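Local coordinates for SCARECROW-LIKE protein 7 (Oryza sativa Japonica Group, PDB 5HYZ) that probably acts as a GRAS-family transcription factor in plant development and abiotic stress resistance, binding DNA in vitro, at residues 142-147 / 178-183; 112-117 / 201-206; 118-123 / 150-155; 185-190 / 223-228. One frame throughout, in Å; residues are numbered along the deposited sequence.

How the contacts relate
The chain is the GRAS domain, with a Rossmann-like sheet and helices packed on it. Contacts 1 and 2 are parallel strand pairs of that sheet, their centres about 9 Å apart. They are linked because strands 110-118 and 141-148 are neighbours, giving the order 177-182, 141-148, 110-118, 202-208. Contact 3 joins the loops that follow strands 110-118 and 141-148. Contact 4 packs helix 220-231 on the segment after strand 177-182, and F116 of contact 2 touches it. Along the chain, contacts 1 and 3 cross each other inside the loop closed by contact 2. Contact 4 opens after both close, and crosses contact 2. The sheet thus connects the loop and helix contacts.

Contact 1: residues 142-147 / 178-183; sequences IRITGV and FEFVPL
I144 N donates to E179 O at 2.8 Å. The same oxygen also takes a CA-H...O contact from R143. I144 O then receives V181 N at 2.9 Å, so the backbone of I144 is tied to strand 178-182 on both its N and its O. G146 N to V181 O continues the series at 2.8 Å, with an N-H...O angle of 166°. The two strands run parallel, 10° apart, as the two strands of a beta-alpha-beta unit.

One face of the pair is apolar. I144 sits between two phenylalanines. Its CG1 and CD1 approach F178 CE1, and CD1 lies in the ring plane at the edge. Its CG2 goes the other way, to F180 CD2 at 3.8 Å. With CG1 beside the backbone N (chi1 -57°) and CG2 anti to it, the branches part between the two rings. The face carries no side chain at G146, and F180 CZ comes to 4.4 Å from G146 CA.

The other face is more polar. R143 and E179 lie side by side, pointing the same way. E179 OE1 meets the aliphatic R143 CD at 3.2 Å, while the charged ends stay beyond salt-bridge distance. R143 turns instead to L196 O and E201. T145 OG1 bonds to H112 NE2. T145 CG2 packs on L183 CD1 at 3.6 Å.

Helix 157-174 covers F178 and F180, helix 122-132 covers I142 and I144, and strand 110-118 pairs with the far side of strand 142-147.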
loop_
_atom_site.group_PDB
_atom_site.type_symbol
_atom_site.label_atom_id
_atom_site.label_comp_id
_atom_site.label_asym_id
_atom_site.label_seq_id
_atom_site.Cartn_x
_atom_site.Cartn_y
_atom_site.Cartn_z
ATOM N N ILE A 142 8.884 5.014 -24.061
ATOM C CA ILE A 142 8.834 3.745 -23.345
ATOM C C ILE A 142 7.867 2.811 -24.085
ATOM O O ILE A 142 6.689 3.185 -24.323
ATOM C CB ILE A 142 8.385 3.966 -21.875
ATOM C CG1 ILE A 142 9.463 4.823 -21.196
ATOM C CG2 ILE A 142 8.208 2.615 -21.183
ATOM C CD1 ILE A 142 8.923 5.715 -20.076
ATOM N N ARG A 143 8.364 1.614 -24.452
ATOM C CA ARG A 143 7.510 0.593 -25.040
ATOM C C ARG A 143 7.440 -0.606 -24.122
ATOM O O ARG A 143 8.425 -0.927 -23.452
ATOM C CB ARG A 143 8.092 0.150 -26.401
ATOM C CG ARG A 143 8.027 1.260 -27.406
ATOM C CD ARG A 143 8.091 0.621 -28.820
ATOM N NE ARG A 143 9.374 0.003 -29.075
ATOM C CZ ARG A 143 9.579 -1.115 -29.782
ATOM N NH1 ARG A 143 8.587 -1.835 -30.286
ATOM N NH2 ARG A 143 10.812 -1.533 -29.963
ATOM N N ILE A 144 6.284 -1.232 -24.024
ATOM C CA ILE A 144 6.135 -2.464 -23.262
ATOM C C ILE A 144 5.546 -3.555 -24.161
ATOM O O ILE A 144 4.573 -3.328 -24.888
ATOM C CB ILE A 144 5.224 -2.241 -22.019
ATOM C CG1 ILE A 144 5.842 -1.126 -21.169
ATOM C CG2 ILE A 144 5.110 -3.553 -21.211
ATOM C CD1 ILE A 144 5.226 -1.038 -19.780
ATOM N N THR A 145 6.195 -4.713 -24.164
ATOM C CA THR A 145 5.653 -5.886 -24.857
ATOM C C THR A 145 5.261 -6.906 -23.807
ATOM O O THR A 145 6.109 -7.326 -23.018
ATOM C CB THR A 145 6.717 -6.483 -25.833
ATOM O OG1 THR A 145 7.041 -5.494 -26.821
ATOM C CG2 THR A 145 6.116 -7.741 -26.485
ATOM N N GLY A 146 3.989 -7.273 -23.741
ATOM C CA GLY A 146 3.570 -8.134 -22.655
ATOM C C GLY A 146 3.088 -9.508 -23.083
ATOM O O GLY A 146 2.233 -9.618 -23.965
ATOM N N VAL A 147 3.635 -10.549 -22.458
ATOM C CA VAL A 147 3.166 -11.930 -22.610
ATOM C C VAL A 147 2.287 -12.216 -21.403
ATOM O O VAL A 147 2.746 -12.096 -20.228
ATOM C CB VAL A 147 4.338 -12.910 -22.662
ATOM C CG1 VAL A 147 3.844 -14.334 -22.666
ATOM C CG2 VAL A 147 5.280 -12.617 -23.853
ATOM N N PHE A 178 4.470 6.554 -25.293
ATOM C CA PHE A 178 4.333 5.218 -24.705
ATOM C C PHE A 178 3.603 4.267 -25.657
ATOM O O PHE A 178 2.641 4.653 -26.296
ATOM C CB PHE A 178 3.563 5.324 -23.373
ATOM C CG PHE A 178 3.244 3.999 -22.748
ATOM C CD1 PHE A 178 4.218 3.322 -21.995
ATOM C CD2 PHE A 178 1.982 3.453 -22.896
ATOM C CE1 PHE A 178 3.933 2.076 -21.408
ATOM C CE2 PHE A 178 1.666 2.198 -22.342
ATOM C CZ PHE A 178 2.643 1.504 -21.576
ATOM N N GLU A 179 3.991 2.994 -25.668
ATOM C CA GLU A 179 3.239 1.972 -26.400
ATOM C C GLU A 179 3.203 0.696 -25.576
ATOM O O GLU A 179 4.184 0.393 -24.899
ATOM C CB GLU A 179 3.914 1.634 -27.737
ATOM C CG GLU A 179 4.235 2.889 -28.535
ATOM C CD GLU A 179 4.850 2.595 -29.900
ATOM O OE1 GLU A 179 5.346 1.459 -30.140
ATOM O OE2 GLU A 179 4.836 3.524 -30.731
ATOM N N PHE A 180 2.117 -0.044 -25.684
ATOM C CA PHE A 180 1.972 -1.387 -25.079
ATOM C C PHE A 180 1.395 -2.298 -26.156
ATOM O O PHE A 180 0.385 -1.925 -26.799
ATOM C CB PHE A 180 1.006 -1.346 -23.890
ATOM C CG PHE A 180 0.752 -2.709 -23.232
ATOM C CD1 PHE A 180 -0.200 -3.614 -23.747
ATOM C CD2 PHE A 180 1.469 -3.073 -22.088
ATOM C CE1 PHE A 180 -0.408 -4.850 -23.186
ATOM C CE2 PHE A 180 1.250 -4.302 -21.473
ATOM C CZ PHE A 180 0.311 -5.213 -22.031
ATOM N N VAL A 181 2.007 -3.469 -26.334
ATOM C CA VAL A 181 1.392 -4.488 -27.193
ATOM C C VAL A 181 1.485 -5.844 -26.523
ATOM O O VAL A 181 2.436 -6.075 -25.750
ATOM C CB VAL A 181 2.125 -4.476 -28.598
ATOM C CG1 VAL A 181 3.528 -5.033 -28.509
ATOM C CG2 VAL A 181 1.408 -5.326 -29.535
ATOM N N PRO A 182 0.529 -6.739 -26.766
ATOM C CA PRO A 182 0.591 -8.121 -26.262
ATOM C C PRO A 182 1.169 -9.107 -27.246
ATOM O O PRO A 182 1.170 -8.825 -28.444
ATOM C CB PRO A 182 -0.871 -8.463 -26.057
ATOM C CG PRO A 182 -1.528 -7.805 -27.276
ATOM C CD PRO A 182 -0.787 -6.476 -27.428
ATOM N N LEU A 183 1.645 -10.244 -26.750
ATOM C CA LEU A 183 1.981 -11.400 -27.607
ATOM C C LEU A 183 1.151 -12.551 -27.093
ATOM O O LEU A 183 1.354 -13.016 -25.967
ATOM C CB LEU A 183 3.511 -11.716 -27.561
ATOM C CG LEU A 183 4.426 -10.634 -28.130
ATOM C CD1 LEU A 183 5.860 -11.065 -27.939
ATOM C CD2 LEU A 183 4.168 -10.444 -29.684
#

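Contact 2: residues 112-117 / 201-206; sequences HIVDFG and EAVAVN
D115 and N206 lie side by side at the tight end of this parallel strand pair. N206 ND2 reaches D115 OD1 at 3.0 Å in a nearly straight bond (173°). The oxygen lies in the amide plane, but the donor stands above the carboxylate plane. With CG anti to the backbone N in both (chi1 -166° for D115), the two side chains run together off the same face. D115 OD2 bonds to W124 and N206 OD1 to T238, so both polar groups are held inside the fold. Next to them, F116 N donates to N206 O. V205 CG1 meets the edge of the F116 ring in its plane, 3.6 Å from CE2. I113 CD1 packs on A204 CB at 3.9 Å.

The loose side is the outer edge at E201 and A202, both partly exposed. A202 CB stays 5.5 Å from H112 N. H112 itself is buried and well held. Its N donates to A202 O at 2.7 Å. Its ring gives ND1 to E201 OE2 at 2.9 Å, the oxygen being met from above the carboxylate plane. V114 CG2 lies over one face of the ring, toward its rim, and T145 holds NE2. E201 also pairs with R141 and R143.

H112 to D115 belong to the VHIID motif. Helices 89-104 and 122-132 cover the I113 side, strand 141-148 pairs with 112-115, and strand 236-242 pairs with 202-208.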
loop_
_atom_site.group_PDB
_atom_site.type_symbol
_atom_site.label_atom_id
_atom_site.label_comp_id
_atom_site.label_asym_id
_atom_site.label_seq_id
_atom_site.Cartn_x
_atom_site.Cartn_y
_atom_site.Cartn_z
ATOM N N HIS A 112 12.661 -0.289 -23.726
ATOM C CA HIS A 112 11.673 -1.283 -24.138
ATOM C C HIS A 112 11.610 -2.350 -23.068
ATOM O O HIS A 112 12.609 -3.048 -22.832
ATOM C CB HIS A 112 12.091 -1.883 -25.485
ATOM C CG HIS A 112 11.111 -2.847 -26.050
ATOM N ND1 HIS A 112 11.347 -3.493 -27.243
ATOM C CD2 HIS A 112 9.919 -3.310 -25.600
ATOM C CE1 HIS A 112 10.322 -4.287 -27.521
ATOM N NE2 HIS A 112 9.445 -4.202 -26.539
ATOM N N ILE A 113 10.473 -2.491 -22.408
ATOM C CA ILE A 113 10.279 -3.527 -21.368
ATOM C C ILE A 113 9.616 -4.776 -21.980
ATOM O O ILE A 113 8.598 -4.645 -22.645
ATOM C CB ILE A 113 9.325 -3.003 -20.256
ATOM C CG1 ILE A 113 9.853 -1.703 -19.627
ATOM C CG2 ILE A 113 9.038 -4.092 -19.179
ATOM C CD1 ILE A 113 11.244 -1.854 -19.017
ATOM N N VAL A 114 10.181 -5.951 -21.758
ATOM C CA VAL A 114 9.524 -7.192 -22.164
ATOM C C VAL A 114 9.085 -7.911 -20.936
ATOM O O VAL A 114 9.908 -8.338 -20.136
ATOM C CB VAL A 114 10.470 -8.071 -23.040
ATOM C CG1 VAL A 114 9.694 -9.398 -23.477
ATOM C CG2 VAL A 114 10.880 -7.260 -24.248
ATOM N N ASP A 115 7.781 -8.031 -20.738
ATOM C CA ASP A 115 7.251 -8.682 -19.541
ATOM C C ASP A 115 6.739 -10.082 -19.858
ATOM O O ASP A 115 5.661 -10.228 -20.500
ATOM C CB ASP A 115 6.111 -7.832 -18.912
ATOM C CG ASP A 115 5.757 -8.290 -17.499
ATOM O OD1 ASP A 115 6.462 -9.147 -16.916
ATOM O OD2 ASP A 115 4.789 -7.760 -16.901
ATOM N N PHE A 116 7.500 -11.121 -19.449
ATOM C CA PHE A 116 7.041 -12.485 -19.591
ATOM C C PHE A 116 6.190 -12.832 -18.400
ATOM O O PHE A 116 6.688 -13.075 -17.277
ATOM C CB PHE A 116 8.217 -13.472 -19.706
ATOM C CG PHE A 116 8.873 -13.457 -21.039
ATOM C CD1 PHE A 116 8.356 -14.224 -22.114
ATOM C CD2 PHE A 116 10.038 -12.722 -21.220
ATOM C CE1 PHE A 116 9.020 -14.187 -23.332
ATOM C CE2 PHE A 116 10.722 -12.668 -22.399
ATOM C CZ PHE A 116 10.187 -13.427 -23.498
ATOM N N GLY A 117 4.882 -12.740 -18.596
ATOM C CA GLY A 117 3.917 -13.118 -17.593
ATOM C C GLY A 117 3.285 -11.896 -16.947
ATOM O O GLY A 117 3.163 -11.833 -15.749
ATOM N N GLU A 201 17.277 1.412 -28.484
ATOM C CA GLU A 201 16.529 1.423 -27.232
ATOM C C GLU A 201 17.200 0.432 -26.302
ATOM O O GLU A 201 17.854 -0.507 -26.754
ATOM C CB GLU A 201 15.045 1.056 -27.479
ATOM C CG GLU A 201 14.905 -0.350 -27.846
ATOM C CD GLU A 201 13.509 -0.721 -28.392
ATOM O OE1 GLU A 201 12.656 0.183 -28.432
ATOM O OE2 GLU A 201 13.351 -1.947 -28.682
ATOM N N ALA A 202 17.098 0.654 -25.004
ATOM C CA ALA A 202 17.571 -0.330 -24.040
ATOM C C ALA A 202 16.430 -1.265 -23.722
ATOM O O ALA A 202 15.303 -0.818 -23.503
ATOM C CB ALA A 202 18.056 0.332 -22.755
ATOM N N VAL A 203 16.742 -2.546 -23.594
ATOM C CA VAL A 203 15.744 -3.535 -23.304
ATOM C C VAL A 203 15.914 -4.045 -21.861
ATOM O O VAL A 203 17.047 -4.297 -21.435
ATOM C CB VAL A 203 15.897 -4.732 -24.276
ATOM C CG1 VAL A 203 14.940 -5.812 -23.849
ATOM C CG2 VAL A 203 15.617 -4.262 -25.730
ATOM N N ALA A 204 14.808 -4.175 -21.124
ATOM C CA ALA A 204 14.802 -4.909 -19.869
ATOM C C ALA A 204 13.793 -6.025 -19.982
ATOM O O ALA A 204 12.669 -5.814 -20.448
ATOM C CB ALA A 204 14.448 -3.971 -18.672
ATOM N N VAL A 205 14.168 -7.203 -19.526
ATOM C CA VAL A 205 13.273 -8.352 -19.559
ATOM C C VAL A 205 12.894 -8.709 -18.153
ATOM O O VAL A 205 13.764 -8.785 -17.290
ATOM C CB VAL A 205 13.946 -9.595 -20.239
ATOM C CG1 VAL A 205 12.950 -10.730 -20.324
ATOM C CG2 VAL A 205 14.286 -9.191 -21.664
ATOM N N ASN A 206 11.607 -8.960 -17.924
ATOM C CA ASN A 206 11.089 -9.168 -16.578
ATOM C C ASN A 206 10.414 -10.567 -16.484
ATOM O O ASN A 206 9.531 -10.910 -17.283
ATOM C CB ASN A 206 10.074 -8.027 -16.267
ATOM C CG ASN A 206 9.555 -8.071 -14.864
ATOM O OD1 ASN A 206 10.290 -7.661 -13.940
ATOM N ND2 ASN A 206 8.236 -8.371 -14.689
#

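Contact 3: residues 118-123 / 150-155; sequences IVQGIQ and PLLGPQ
V119 and L152 lead a small apolar contact in the Rossmann-like fold. It lies between the end of strand 110-118 with the loop after it, and the loop after strand 141-148, which holds a 3-10 turn at 150-152.

I118 comes first. The base of its side chain points away from 150-152; its backbone O is what touches L152, 3.6 Å from CD1. The I118 side chain packs instead on L160 of helix 157-174. V119 follows and does most of the packing. CG1 is anti to the backbone N (chi1 180°) and lies 4.1 Å from L152 CD2. CG2, the other branch, meets L151 CD1 at 3.7 Å. V119 O also touches L152, at CD2, so the L152 methyls rest against two successive carbonyls. Y80 of helix 74-86 touches both V119 and L151. G121 is the N-cap of helix 122-132. I122, in its first turn, packs on N342 of the second subunit.

No hydrogen bond joins 118-123 to 150-155. The contact rests on methyl-methyl packing and on L152 methyls against the two carbonyls. The 3-10 turn that presents L151 and L152 is closed by its own bond, from G153 N to P150 O at 2.9 Å.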
loop_
_atom_site.group_PDB
_atom_site.type_symbol
_atom_site.label_atom_id
_atom_site.label_comp_id
_atom_site.label_asym_id
_atom_site.label_seq_id
_atom_site.Cartn_x
_atom_site.Cartn_y
_atom_site.Cartn_z
ATOM N N ILE A 118 2.835 -10.929 -17.743
ATOM C CA ILE A 118 2.112 -9.802 -17.146
ATOM C C ILE A 118 0.752 -10.218 -16.564
ATOM O O ILE A 118 0.072 -11.051 -17.115
ATOM C CB ILE A 118 1.919 -8.651 -18.169
ATOM C CG1 ILE A 118 1.240 -7.429 -17.545
ATOM C CG2 ILE A 118 1.044 -9.112 -19.372
ATOM C CD1 ILE A 118 1.475 -6.164 -18.387
ATOM N N VAL A 119 0.374 -9.659 -15.410
ATOM C CA VAL A 119 -0.958 -9.931 -14.856
ATOM C C VAL A 119 -1.822 -8.667 -15.030
ATOM O O VAL A 119 -2.678 -8.620 -15.869
ATOM C CB VAL A 119 -0.876 -10.362 -13.330
ATOM C CG1 VAL A 119 -2.292 -10.623 -12.808
ATOM C CG2 VAL A 119 0.004 -11.630 -13.238
ATOM N N GLN A 120 -1.543 -7.624 -14.281
ATOM C CA GLN A 120 -2.267 -6.356 -14.363
ATOM C C GLN A 120 -1.164 -5.301 -14.612
ATOM O O GLN A 120 0.023 -5.575 -14.753
ATOM C CB GLN A 120 -3.042 -5.995 -13.088
ATOM C CG GLN A 120 -4.355 -6.767 -12.774
ATOM C CD GLN A 120 -5.387 -6.864 -13.925
ATOM O OE1 GLN A 120 -5.381 -7.825 -14.686
ATOM N NE2 GLN A 120 -6.304 -5.906 -13.998
ATOM N N GLY A 121 -1.549 -4.077 -14.694
ATOM C CA GLY A 121 -0.444 -3.214 -15.097
ATOM C C GLY A 121 0.385 -2.574 -13.993
ATOM O O GLY A 121 1.244 -1.759 -14.276
ATOM N N ILE A 122 0.143 -2.935 -12.744
ATOM C CA ILE A 122 0.641 -2.014 -11.679
ATOM C C ILE A 122 2.165 -1.934 -11.610
ATOM O O ILE A 122 2.712 -0.852 -11.341
ATOM C CB ILE A 122 0.028 -2.398 -10.311
ATOM C CG1 ILE A 122 0.245 -1.206 -9.331
ATOM C CG2 ILE A 122 0.630 -3.669 -9.822
ATOM C CD1 ILE A 122 -0.484 -1.326 -7.976
ATOM N N GLN A 123 2.882 -3.044 -11.916
ATOM C CA GLN A 123 4.344 -2.914 -11.928
ATOM C C GLN A 123 4.790 -1.813 -12.886
ATOM O O GLN A 123 5.713 -1.038 -12.635
ATOM C CB GLN A 123 5.006 -4.260 -12.359
ATOM C CG GLN A 123 6.577 -4.144 -12.315
ATOM C CD GLN A 123 7.319 -5.504 -12.526
ATOM O OE1 GLN A 123 6.699 -6.562 -12.777
ATOM N NE2 GLN A 123 8.625 -5.444 -12.468
ATOM N N PRO A 150 -0.101 -16.990 -17.005
ATOM C CA PRO A 150 -1.095 -18.061 -16.906
ATOM C C PRO A 150 -2.211 -17.700 -15.924
ATOM O O PRO A 150 -3.323 -18.234 -16.055
ATOM C CB PRO A 150 -0.278 -19.258 -16.393
ATOM C CG PRO A 150 1.084 -18.980 -16.817
ATOM C CD PRO A 150 1.264 -17.501 -16.814
ATOM N N LEU A 151 -1.944 -16.821 -14.961
ATOM C CA LEU A 151 -2.995 -16.378 -14.019
ATOM C C LEU A 151 -4.187 -15.738 -14.741
ATOM O O LEU A 151 -5.319 -15.785 -14.244
ATOM C CB LEU A 151 -2.456 -15.390 -13.007
ATOM C CG LEU A 151 -1.565 -15.873 -11.857
ATOM C CD1 LEU A 151 -0.649 -14.780 -11.372
ATOM C CD2 LEU A 151 -2.404 -16.395 -10.702
ATOM N N LEU A 152 -3.954 -15.143 -15.914
ATOM C CA LEU A 152 -5.076 -14.566 -16.681
ATOM C C LEU A 152 -5.931 -15.600 -17.437
ATOM O O LEU A 152 -6.924 -15.240 -18.074
ATOM C CB LEU A 152 -4.563 -13.536 -17.676
ATOM C CG LEU A 152 -3.771 -12.354 -17.098
ATOM C CD1 LEU A 152 -3.298 -11.432 -18.250
ATOM C CD2 LEU A 152 -4.625 -11.592 -16.084
ATOM N N GLY A 153 -5.549 -16.874 -17.391
ATOM C CA GLY A 153 -6.317 -17.918 -18.053
ATOM C C GLY A 153 -6.196 -17.991 -19.560
ATOM O O GLY A 153 -5.408 -17.267 -20.192
ATOM N N PRO A 154 -6.993 -18.876 -20.176
ATOM C CA PRO A 154 -6.951 -19.075 -21.623
ATOM C C PRO A 154 -7.642 -17.951 -22.382
ATOM O O PRO A 154 -7.563 -17.897 -23.630
ATOM C CB PRO A 154 -7.704 -20.407 -21.804
ATOM C CG PRO A 154 -8.684 -20.402 -20.663
ATOM C CD PRO A 154 -8.002 -19.726 -19.521
ATOM N N GLN A 155 -8.323 -17.069 -21.659
ATOM C CA GLN A 155 -9.034 -15.977 -22.306
ATOM C C GLN A 155 -8.578 -14.621 -21.805
ATOM O O GLN A 155 -9.344 -13.938 -21.170
ATOM C CB GLN A 155 -10.539 -16.116 -22.073
ATOM C CG GLN A 155 -11.091 -17.363 -22.779
ATOM C CD GLN A 155 -12.477 -17.780 -22.281
ATOM O OE1 GLN A 155 -12.696 -17.987 -21.065
ATOM N NE2 GLN A 155 -13.429 -17.895 -23.221
#

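Contact 4: residues 185-190 / 223-228; sequences RPVHEL and RRVLRL
R224 carries this contact, reaching from helix 220-231 to the 3-10 turn 187-189 and the residue after it. The helix connects strands 202-208 and 236-242 as the crossover of a parallel beta-alpha-beta unit.

R224 leaves the helix toward 185-190. CG is anti to the backbone N (chi1 -175°), and the chain stays extended as far as NE. CB and CG make no close contact with 185-190. CD is the first atom to come near, 3.9 Å from H188 O. NE passes the same oxygen, but with an angle too poor for a hydrogen bond. H188 O sits over the centre of one guanidinium face, 3.0 Å from CZ. The cation would be expected to attract this carbonyl. At the tip, NH1 and NH2 grip one atom end-on. Each donates to L190 O at 2.9 Å, and the oxygen lies in the guanidinium plane. It is met differently by the two donors: NH1 approaches in the carbonyl plane, NH2 from above it. NH1 also donates to a water at 2.6 Å. That water donates in turn to V187 O, which already accepts from L190 N inside the turn. R224 thus meets three carbonyls: L190 O by two hydrogen bonds, V187 O through the water, and H188 O over the guanidinium face without a hydrogen bond.

Beside the arginine the contact is apolar. L228 faces L190 loosely, and F116 of strand 110-118 packs against both V187 and V225. Between these last two, V187 CG1 meets V225 CG2 at 3.7 Å.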
loop_
_atom_site.group_PDB
_atom_site.type_symbol
_atom_site.label_atom_id
_atom_site.label_comp_id
_atom_site.label_asym_id
_atom_site.label_seq_id
_atom_site.Cartn_x
_atom_site.Cartn_y
_atom_site.Cartn_z
ATOM N N ARG A 185 0.542 -15.624 -28.799
ATOM C CA ARG A 185 0.940 -16.979 -29.167
ATOM C C ARG A 185 1.725 -17.597 -28.048
ATOM O O ARG A 185 2.318 -16.872 -27.251
ATOM C CB ARG A 185 1.753 -17.011 -30.454
ATOM C CG ARG A 185 0.838 -16.668 -31.684
ATOM C CD ARG A 185 1.597 -15.772 -32.647
ATOM N NE ARG A 185 2.697 -16.462 -33.115
ATOM C CZ ARG A 185 3.903 -15.962 -33.371
ATOM N NH1 ARG A 185 4.278 -14.669 -33.246
ATOM N NH2 ARG A 185 4.736 -16.833 -33.804
ATOM N N PRO A 186 1.714 -18.948 -27.965
ATOM C CA PRO A 186 2.537 -19.629 -26.935
ATOM C C PRO A 186 3.988 -19.236 -26.980
ATOM O O PRO A 186 4.603 -19.126 -28.032
ATOM C CB PRO A 186 2.430 -21.128 -27.292
ATOM C CG PRO A 186 1.195 -21.264 -28.203
ATOM C CD PRO A 186 1.014 -19.895 -28.873
ATOM N N VAL A 187 4.588 -19.080 -25.799
ATOM C CA VAL A 187 5.970 -18.579 -25.757
ATOM C C VAL A 187 6.919 -19.498 -26.472
ATOM O O VAL A 187 7.919 -19.055 -27.081
ATOM C CB VAL A 187 6.426 -18.399 -24.269
ATOM C CG1 VAL A 187 7.868 -17.987 -24.227
ATOM C CG2 VAL A 187 5.621 -17.328 -23.658
ATOM N N HIS A 188 6.611 -20.791 -26.442
ATOM C CA HIS A 188 7.467 -21.748 -27.164
ATOM C C HIS A 188 7.453 -21.556 -28.674
ATOM O O HIS A 188 8.298 -22.100 -29.350
ATOM C CB HIS A 188 7.103 -23.224 -26.824
ATOM C CG HIS A 188 5.739 -23.656 -27.275
ATOM N ND1 HIS A 188 5.450 -23.965 -28.591
ATOM C CD2 HIS A 188 4.592 -23.848 -26.582
ATOM C CE1 HIS A 188 4.176 -24.311 -28.690
ATOM N NE2 HIS A 188 3.633 -24.260 -27.487
ATOM N N GLU A 189 6.526 -20.769 -29.220
ATOM C CA GLU A 189 6.572 -20.445 -30.627
ATOM C C GLU A 189 7.146 -19.102 -30.981
ATOM O O GLU A 189 7.295 -18.796 -32.151
ATOM C CB GLU A 189 5.186 -20.471 -31.205
ATOM C CG GLU A 189 4.499 -21.767 -30.996
ATOM C CD GLU A 189 3.191 -21.789 -31.744
ATOM O OE1 GLU A 189 2.714 -20.690 -32.186
ATOM O OE2 GLU A 189 2.645 -22.896 -31.914
ATOM N N LEU A 190 7.435 -18.264 -29.988
ATOM C CA LEU A 190 7.918 -16.916 -30.275
ATOM C C LEU A 190 9.413 -16.948 -30.671
ATOM O O LEU A 190 10.177 -17.820 -30.229
ATOM C CB LEU A 190 7.719 -16.024 -28.998
ATOM C CG LEU A 190 6.257 -15.945 -28.575
ATOM C CD1 LEU A 190 6.195 -15.036 -27.325
ATOM C CD2 LEU A 190 5.377 -15.291 -29.674
ATOM N N ARG A 223 15.161 -23.140 -20.930
ATOM C CA ARG A 223 16.305 -22.770 -21.748
ATOM C C ARG A 223 15.946 -21.949 -22.958
ATOM O O ARG A 223 16.657 -20.991 -23.285
ATOM C CB ARG A 223 17.054 -24.020 -22.225
ATOM C CG ARG A 223 18.157 -23.683 -23.186
ATOM C CD ARG A 223 19.142 -24.803 -23.237
ATOM N NE ARG A 223 19.282 -25.468 -21.932
ATOM C CZ ARG A 223 20.294 -25.278 -21.082
ATOM N NH1 ARG A 223 21.284 -24.414 -21.382
ATOM N NH2 ARG A 223 20.313 -25.967 -19.940
ATOM N N ARG A 224 14.863 -22.324 -23.632
ATOM C CA ARG A 224 14.493 -21.691 -24.886
ATOM C C ARG A 224 14.130 -20.253 -24.568
ATOM O O ARG A 224 14.564 -19.345 -25.302
ATOM C CB ARG A 224 13.316 -22.411 -25.602
ATOM C CG ARG A 224 12.961 -21.827 -27.011
ATOM C CD ARG A 224 11.816 -22.581 -27.704
ATOM N NE ARG A 224 11.564 -22.102 -29.081
ATOM C CZ ARG A 224 11.064 -20.891 -29.389
ATOM N NH1 ARG A 224 10.729 -19.984 -28.429
ATOM N NH2 ARG A 224 10.890 -20.574 -30.678
ATOM N N VAL A 225 13.366 -20.027 -23.470
ATOM C CA VAL A 225 12.974 -18.632 -23.235
ATOM C C VAL A 225 14.153 -17.779 -22.663
ATOM O O VAL A 225 14.226 -16.595 -22.955
ATOM C CB VAL A 225 11.706 -18.522 -22.313
ATOM C CG1 VAL A 225 12.019 -18.634 -20.881
ATOM C CG2 VAL A 225 11.054 -17.111 -22.472
ATOM N N LEU A 226 15.045 -18.352 -21.866
ATOM C CA LEU A 226 16.247 -17.589 -21.406
ATOM C C LEU A 226 17.155 -17.252 -22.575
ATOM O O LEU A 226 17.709 -16.163 -22.645
ATOM C CB LEU A 226 17.036 -18.339 -20.341
ATOM C CG LEU A 226 16.293 -18.450 -19.020
ATOM C CD1 LEU A 226 17.099 -19.253 -17.986
ATOM C CD2 LEU A 226 15.976 -17.029 -18.461
ATOM N N ARG A 227 17.292 -18.164 -23.545
ATOM C CA ARG A 227 18.052 -17.805 -24.751
ATOM C C ARG A 227 17.379 -16.733 -25.550
ATOM O O ARG A 227 18.022 -15.839 -26.098
ATOM C CB ARG A 227 18.270 -19.067 -25.634
ATOM C CG ARG A 227 19.300 -20.011 -24.992
ATOM C CD ARG A 227 19.358 -21.284 -25.872
ATOM N NE ARG A 227 20.460 -22.165 -25.512
ATOM C CZ ARG A 227 20.722 -23.300 -26.191
ATOM N NH1 ARG A 227 19.928 -23.667 -27.222
ATOM N NH2 ARG A 227 21.754 -24.084 -25.848
ATOM N N LEU A 228 16.065 -16.801 -25.609
ATOM C CA LEU A 228 15.311 -15.792 -26.285
ATOM C C LEU A 228 15.519 -14.434 -25.606
ATOM O O LEU A 228 15.751 -13.438 -26.252
ATOM C CB LEU A 228 13.848 -16.199 -26.287
ATOM C CG LEU A 228 12.830 -15.279 -26.871
ATOM C CD1 LEU A 228 13.133 -15.085 -28.378
ATOM C CD2 LEU A 228 11.435 -15.895 -26.717
HETATM O O HOH W 1 10.499 -19.626 -25.885
#